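Local atomic coordinates of surface presentation of antigens protein spaS (Salmonella typhimurium, PDB entry 3C01), a protein that takes part in the type III secretion pathway that presents at the bacterial surface the determinants Salmonella needs to enter mammalian cells. Residues 3-8 / 27-32. Residues are numbered along the deposited sequence; the frame is centred on the assembly and turned at random.
Sequences HITIGI and QRALAV
A29 sets its methyl group against the backbone of strand 4-8 between H3 and T5, where the CA atoms of T5 and A29 lie 5.0 Å apart. The methyl carbon CB of A29 is 3.7 Å from CB of T5 and 3.9 Å from CB of H3, two residues that both turn toward the helix while I4 turns away. Toward the N-terminal end of the strand, L30 covers the imidazole of H3 in a CH-pi contact: its CD2 methyl stands over the centre of one ring face, 3.9 Å from the centroid and only 6° off the ring normal. The first torsion of H3, with CG anti to the carbonyl carbon (chi1 -56°), swings the ring out beneath this methyl. On the other flank of A29, the side chains of T5 and V32 lie beside each other, though the modelled position of T5 CG2 is doubtful. The axes of strand 4-8 and helix segment 27-32 approach to 7.1 Å at 53°, and the contact is made by van der Waals packing and the CH-pi contact on H3. Further out, T5 also touches V22 and is hydrogen-bonded through its backbone to E24, while on the opposite side of the strand I4 and I6 pack on helix 47-56. T5 to I8 also pair with an antiparallel strand of another protein chain, extending the sheet across the interface. Helix 26-39 follows directly on strand 19-25, the antiparallel partner of strand 4-9, so this is a beta-hairpin followed by a helix packed back on its first strand, within the C-terminal part of the cytoplasmic domain of SpaS, an FlhB/YscU/SpaS-family exporter.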
ATOM      1  N   HIS B   3     -12.079   2.093  -9.156  1.00 19.25           N
ATOM      2  CA  HIS B   3     -11.264   1.474  -8.080  1.00 18.57           C
ATOM      3  C   HIS B   3      -9.828   1.938  -8.078  1.00 17.56           C
ATOM      4  O   HIS B   3      -9.250   2.167  -9.141  1.00 17.16           O
ATOM      5  CB  HIS B   3     -11.211  -0.030  -8.208  1.00 18.20           C
ATOM      6  CG  HIS B   3     -12.548  -0.658  -8.224  1.00 17.93           C
ATOM      7  ND1 HIS B   3     -13.183  -1.001  -9.397  1.00 18.53           N
ATOM      8  CD2 HIS B   3     -13.382  -1.014  -7.214  1.00 18.19           C
ATOM      9  CE1 HIS B   3     -14.367  -1.522  -9.108  1.00 18.95           C
ATOM     10  NE2 HIS B   3     -14.512  -1.538  -7.793  1.00 16.84           N
ATOM     11  N   ILE B   4      -9.256   2.022  -6.881  1.00 16.46           N
ATOM     12  CA  ILE B   4      -7.877   2.463  -6.716  1.00 16.93           C
ATOM     13  C   ILE B   4      -7.139   1.538  -5.788  1.00 16.48           C
ATOM     14  O   ILE B   4      -7.653   1.153  -4.770  1.00 15.49           O
ATOM     15  CB  ILE B   4      -7.769   3.871  -6.072  1.00 17.04           C
ATOM     16  CG1 ILE B   4      -8.473   4.947  -6.900  1.00 16.36           C
ATOM     17  CG2 ILE B   4      -6.288   4.230  -5.798  1.00 15.20           C
ATOM     18  CD1 ILE B   4      -8.520   6.296  -6.126  1.00 16.06           C
ATOM     19  N   THR B   5      -5.873   1.292  -6.082  1.00 17.56           N
ATOM     20  CA  THR B   5      -5.044   0.453  -5.201  1.00 17.24           C
ATOM     21  C   THR B   5      -3.667   1.078  -5.125  1.00 17.19           C
ATOM     22  O   THR B   5      -3.027   1.194  -6.146  1.00 18.49           O
ATOM     23  CB  THR B   5      -5.058  -0.914  -5.825  1.00 18.31           C
ATOM     24  OG1 THR B   5      -5.789  -1.845  -4.976  1.00 18.92           O
ATOM     25  CG2 THR B   5      -3.725  -1.333  -6.264  1.00 14.63           C
ATOM     26  N   ILE B   6      -3.258   1.584  -3.958  1.00 16.66           N
ATOM     27  CA  ILE B   6      -1.937   2.209  -3.763  1.00 16.68           C
ATOM     28  C   ILE B   6      -1.114   1.377  -2.780  1.00 17.09           C
ATOM     29  O   ILE B   6      -1.603   1.042  -1.722  1.00 17.88           O
ATOM     30  CB  ILE B   6      -2.061   3.615  -3.153  1.00 16.70           C
ATOM     31  CG1 ILE B   6      -2.935   4.543  -4.037  1.00 17.07           C
ATOM     32  CG2 ILE B   6      -0.696   4.261  -2.969  1.00 16.40           C
ATOM     33  CD1 ILE B   6      -2.333   4.929  -5.375  1.00 11.36           C
ATOM     34  N   GLY B   7       0.119   1.018  -3.129  1.00 17.32           N
ATOM     35  CA  GLY B   7       0.932   0.155  -2.287  1.00 16.84           C
ATOM     36  C   GLY B   7       1.958   1.008  -1.573  1.00 17.14           C
ATOM     37  O   GLY B   7       2.477   1.951  -2.171  1.00 16.47           O
ATOM     38  N   ILE B   8       2.221   0.691  -0.295  1.00 16.67           N
ATOM     39  CA  ILE B   8       3.212   1.385   0.503  1.00 16.70           C
ATOM     40  C   ILE B   8       4.348   0.450   0.857  1.00 16.75           C
ATOM     41  O   ILE B   8       4.124  -0.602   1.470  1.00 15.92           O
ATOM     42  CB  ILE B   8       2.611   1.906   1.836  1.00 17.11           C
ATOM     43  CG1 ILE B   8       1.412   2.857   1.588  1.00 16.15           C
ATOM     44  CG2 ILE B   8       3.726   2.543   2.733  1.00 16.40           C
ATOM     45  CD1 ILE B   8       1.739   4.131   0.814  1.00 14.01           C
ATOM     46  N   GLN B  27      -9.535  -2.395 -13.217  1.00  8.72           N
ATOM     47  CA  GLN B  27      -9.281  -3.850 -13.259  1.00  9.48           C
ATOM     48  C   GLN B  27      -7.964  -4.237 -12.627  1.00  9.27           C
ATOM     49  O   GLN B  27      -7.871  -5.222 -11.903  1.00 10.19           O
ATOM     50  CB  GLN B  27      -9.291  -4.389 -14.686  1.00  9.56           C
ATOM     51  CG  GLN B  27     -10.649  -4.311 -15.371  1.00 14.84           C
ATOM     52  CD  GLN B  27     -11.791  -4.994 -14.582  1.00 20.93           C
ATOM     53  OE1 GLN B  27     -12.705  -4.312 -14.110  1.00 25.37           O
ATOM     54  NE2 GLN B  27     -11.730  -6.328 -14.430  1.00 22.98           N
ATOM     55  N   ARG B  28      -6.949  -3.451 -12.878  1.00  9.65           N
ATOM     56  CA  ARG B  28      -5.656  -3.764 -12.373  1.00 10.61           C
ATOM     57  C   ARG B  28      -5.719  -3.582 -10.879  1.00 10.53           C
ATOM     58  O   ARG B  28      -5.118  -4.380 -10.145  1.00  9.38           O
ATOM     59  CB  ARG B  28      -4.567  -2.926 -13.073  1.00 10.55           C
ATOM     60  CG  ARG B  28      -4.074  -3.618 -14.347  1.00 10.75           C
ATOM     61  CD  ARG B  28      -3.346  -2.677 -15.332  1.00 13.64           C
ATOM     62  NE  ARG B  28      -3.241  -3.280 -16.673  1.00 16.17           N
ATOM     63  CZ  ARG B  28      -4.274  -3.502 -17.494  1.00 19.27           C
ATOM     64  NH1 ARG B  28      -5.541  -3.186 -17.152  1.00 20.63           N
ATOM     65  NH2 ARG B  28      -4.049  -4.065 -18.673  1.00 20.77           N
ATOM     66  N   ALA B  29      -6.518  -2.601 -10.424  1.00 10.85           N
ATOM     67  CA  ALA B  29      -6.708  -2.426  -8.979  1.00 11.57           C
ATOM     68  C   ALA B  29      -7.353  -3.663  -8.372  1.00 11.92           C
ATOM     69  O   ALA B  29      -6.873  -4.190  -7.362  1.00 12.88           O
ATOM     70  CB  ALA B  29      -7.475  -1.156  -8.637  1.00 11.16           C
ATOM     71  N   LEU B  30      -8.407  -4.167  -8.998  1.00 12.62           N
ATOM     72  CA  LEU B  30      -9.046  -5.392  -8.493  1.00 12.35           C
ATOM     73  C   LEU B  30      -8.042  -6.554  -8.438  1.00 12.07           C
ATOM     74  O   LEU B  30      -8.033  -7.307  -7.467  1.00 12.84           O
ATOM     75  CB  LEU B  30     -10.269  -5.767  -9.317  1.00 12.29           C
ATOM     76  CG  LEU B  30     -11.475  -4.813  -9.227  1.00 14.01           C
ATOM     77  CD1 LEU B  30     -12.557  -5.228 -10.258  1.00  9.91           C
ATOM     78  CD2 LEU B  30     -12.090  -4.686  -7.791  1.00 12.87           C
ATOM     79  N   ALA B  31      -7.159  -6.654  -9.423  1.00 11.09           N
ATOM     80  CA  ALA B  31      -6.220  -7.770  -9.466  1.00 11.26           C
ATOM     81  C   ALA B  31      -5.141  -7.625  -8.390  1.00 11.77           C
ATOM     82  O   ALA B  31      -4.708  -8.609  -7.798  1.00 13.42           O
ATOM     83  CB  ALA B  31      -5.617  -7.938 -10.864  1.00  8.33           C
ATOM     84  N   VAL B  32      -4.744  -6.394  -8.102  1.00 12.49           N
ATOM     85  CA  VAL B  32      -3.782  -6.119  -7.037  1.00 12.43           C
ATOM     86  C   VAL B  32      -4.305  -6.562  -5.702  1.00 12.97           C
ATOM     87  O   VAL B  32      -3.599  -7.214  -4.974  1.00 13.52           O
ATOM     88  CB  VAL B  32      -3.396  -4.600  -6.974  1.00 12.64           C
ATOM     89  CG1 VAL B  32      -2.653  -4.283  -5.703  1.00 10.34           C
ATOM     90  CG2 VAL B  32      -2.527  -4.221  -8.187  1.00  9.81           C
TER